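Local coordinates for protein undecaprenyl pyrophosphate synthase (Campylobacter jejuni, PDB 3UGS) that probably condenses isopentenyl diphosphate with allylic diphosphates to build polyprenyl diphosphates, using magnesium, at residues E193-E198 and K210-E215. Numbering follows the deposited sequence.
Sequences EIYFSE and KRIIKE
The hydroxyl of Tyr195 approaches the rim of the Arg211 guanidinium, lying almost level with that group: OH is 3.5 Å from Arg211 NH1 and 3.9 Å from Arg211 NH2. Those separations mark a polar proximity rather than a hydrogen bond, and the firmer partner of the guanidinium is Glu208, which takes NH2 in a salt bridge one turn earlier in the helix. Ring and guanidinium planes stand 73° apart, and the arginine chain, bent at its second and third torsions, carries the group across the end of the ring. Apolar packing does most of the joining: of the 177 Å² buried between the segments, Tyr195 contributes 79 Å² and Ile212 53 Å², the two largest shares. Ile212 CG1 reaches Tyr195 CE2 at 3.6 Å, while CD1 of the same isoleucine lies 3.7 Å from that ring carbon, an oblique approach along the CD2-CE2 side. Tyr195 extends to this position with CG opposite its own backbone N (chi1 -171°). Ile212 CD1 also lies 4.4 Å from Ser197 CB, a looser contact two residues along the strand on the same side. These contacts set helix 206-218 against strand 193-197, the terminal strand within this chain of the parallel sheet at the centre of the cis-prenyltransferase fold. The two short segments run roughly antiparallel (147° between their directions), with axes 10.6 Å apart, as suits a strand followed by a helix that folds back over the sheet. Away from the helix, Ile194 and Phe196 pack on Phe196 and Ile194 of the second subunit, and Glu193, probably a magnesium ligand, forms salt bridges with Arg219 and with Arg180 of that subunit. Ser197 OG makes a weak hydrogen bond to the carbonyl oxygen of Arg174, a substrate-binding residue on the adjacent strand 171-175.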
loop_
_atom_site.group_PDB
_atom_site.type_symbol
_atom_site.label_atom_id
_atom_site.label_comp_id
_atom_site.label_asym_id
_atom_site.label_seq_id
_atom_site.Cartn_x
_atom_site.Cartn_y
_atom_site.Cartn_z
ATOM N N GLU A 193 -9.028 -2.929 -2.704
ATOM C CA GLU A 193 -9.741 -3.412 -1.528
ATOM C C GLU A 193 -8.853 -4.440 -0.886
ATOM O O GLU A 193 -8.135 -5.187 -1.558
ATOM C CB GLU A 193 -11.093 -4.019 -1.862
ATOM C CG GLU A 193 -12.140 -2.996 -2.336
ATOM C CD GLU A 193 -12.456 -1.972 -1.260
ATOM O OE1 GLU A 193 -12.347 -2.295 -0.064
ATOM O OE2 GLU A 193 -12.820 -0.836 -1.601
ATOM N N ILE A 194 -8.870 -4.425 0.428
ATOM C CA ILE A 194 -7.961 -5.260 1.195
ATOM C C ILE A 194 -8.714 -6.179 2.126
ATOM O O ILE A 194 -9.678 -5.777 2.786
ATOM C CB ILE A 194 -6.970 -4.436 1.997
ATOM C CG1 ILE A 194 -5.961 -3.775 1.052
ATOM C CG2 ILE A 194 -6.193 -5.322 2.945
ATOM C CD1 ILE A 194 -5.122 -2.735 1.743
ATOM N N TYR A 195 -8.282 -7.425 2.151
ATOM C CA TYR A 195 -8.962 -8.441 2.948
ATOM C C TYR A 195 -7.980 -9.398 3.609
ATOM O O TYR A 195 -7.187 -10.047 2.962
ATOM C CB TYR A 195 -10.017 -9.188 2.123
ATOM C CG TYR A 195 -10.911 -10.103 2.956
ATOM C CD1 TYR A 195 -12.044 -9.611 3.617
ATOM C CD2 TYR A 195 -10.604 -11.454 3.122
ATOM C CE1 TYR A 195 -12.854 -10.431 4.400
ATOM C CE2 TYR A 195 -11.407 -12.285 3.908
ATOM C CZ TYR A 195 -12.530 -11.762 4.543
ATOM O OH TYR A 195 -13.344 -12.552 5.313
ATOM N N PHE A 196 -8.062 -9.437 4.924
ATOM C CA PHE A 196 -7.266 -10.350 5.760
ATOM C C PHE A 196 -8.069 -11.591 6.165
ATOM O O PHE A 196 -8.975 -11.502 6.966
ATOM C CB PHE A 196 -6.783 -9.670 7.044
ATOM C CG PHE A 196 -5.920 -8.465 6.808
ATOM C CD1 PHE A 196 -4.680 -8.579 6.162
ATOM C CD2 PHE A 196 -6.326 -7.219 7.250
ATOM C CE1 PHE A 196 -3.884 -7.462 5.947
ATOM C CE2 PHE A 196 -5.522 -6.106 7.044
ATOM C CZ PHE A 196 -4.298 -6.227 6.392
ATOM N N SER A 197 -7.758 -12.727 5.565
ATOM C CA SER A 197 -8.348 -14.008 6.007
ATOM C C SER A 197 -7.350 -14.776 6.845
ATOM O O SER A 197 -6.254 -15.108 6.386
ATOM C CB SER A 197 -8.838 -14.885 4.868
ATOM O OG SER A 197 -7.779 -15.200 3.989
ATOM N N GLU A 198 -7.750 -15.041 8.080
ATOM C CA GLU A 198 -6.832 -15.642 9.068
ATOM C C GLU A 198 -6.995 -17.166 9.103
ATOM O O GLU A 198 -7.864 -17.729 9.748
ATOM C CB GLU A 198 -6.970 -15.016 10.436
ATOM C CG GLU A 198 -6.705 -13.521 10.401
ATOM C CD GLU A 198 -6.967 -12.836 11.734
ATOM O OE1 GLU A 198 -7.954 -12.064 11.826
ATOM O OE2 GLU A 198 -6.190 -13.070 12.696
ATOM N N LYS A 210 -14.991 -17.913 -3.188
ATOM C CA LYS A 210 -16.194 -17.331 -3.836
ATOM C C LYS A 210 -16.899 -16.290 -2.955
ATOM O O LYS A 210 -17.391 -15.269 -3.413
ATOM C CB LYS A 210 -17.246 -18.387 -4.153
ATOM C CG LYS A 210 -16.788 -19.542 -4.996
ATOM C CD LYS A 210 -16.734 -19.134 -6.446
ATOM C CE LYS A 210 -17.681 -19.939 -7.294
ATOM N NZ LYS A 210 -16.975 -20.298 -8.558
ATOM N N ARG A 211 -16.974 -16.608 -1.683
ATOM C CA ARG A 211 -17.649 -15.735 -0.682
ATOM C C ARG A 211 -16.979 -14.354 -0.530
ATOM O O ARG A 211 -17.591 -13.280 -0.630
ATOM C CB ARG A 211 -17.627 -16.426 0.673
ATOM C CG ARG A 211 -18.796 -16.053 1.549
ATOM C CD ARG A 211 -18.370 -15.243 2.754
ATOM N NE ARG A 211 -17.347 -15.882 3.581
ATOM C CZ ARG A 211 -16.438 -15.194 4.270
ATOM N NH1 ARG A 211 -16.445 -13.874 4.227
ATOM N NH2 ARG A 211 -15.513 -15.809 4.991
ATOM N N ILE A 212 -15.687 -14.457 -0.271
ATOM C CA ILE A 212 -14.755 -13.327 -0.212
ATOM C C ILE A 212 -14.903 -12.465 -1.474
ATOM O O ILE A 212 -14.990 -11.238 -1.445
ATOM C CB ILE A 212 -13.294 -13.819 -0.087
ATOM C CG1 ILE A 212 -13.014 -14.282 1.364
ATOM C CG2 ILE A 212 -12.320 -12.733 -0.564
ATOM C CD1 ILE A 212 -11.757 -15.109 1.537
ATOM N N ILE A 213 -14.946 -13.147 -2.589
ATOM C CA ILE A 213 -15.190 -12.488 -3.874
ATOM C C ILE A 213 -16.547 -11.747 -3.914
ATOM O O ILE A 213 -16.664 -10.649 -4.430
ATOM C CB ILE A 213 -15.079 -13.459 -5.059
ATOM C CG1 ILE A 213 -13.615 -13.603 -5.456
ATOM C CG2 ILE A 213 -15.884 -12.958 -6.245
ATOM C CD1 ILE A 213 -13.282 -14.893 -6.169
ATOM N N LYS A 214 -17.567 -12.412 -3.402
ATOM C CA LYS A 214 -18.958 -11.855 -3.373
ATOM C C LYS A 214 -18.947 -10.596 -2.483
ATOM O O LYS A 214 -19.488 -9.548 -2.788
ATOM C CB LYS A 214 -20.004 -12.858 -2.834
ATOM N N GLU A 215 -18.260 -10.739 -1.380
ATOM C CA GLU A 215 -18.112 -9.656 -0.437
ATOM C C GLU A 215 -17.494 -8.403 -1.095
ATOM O O GLU A 215 -18.007 -7.274 -0.989
ATOM C CB GLU A 215 -17.255 -10.099 0.751
ATOM C CG GLU A 215 -17.103 -9.044 1.835
#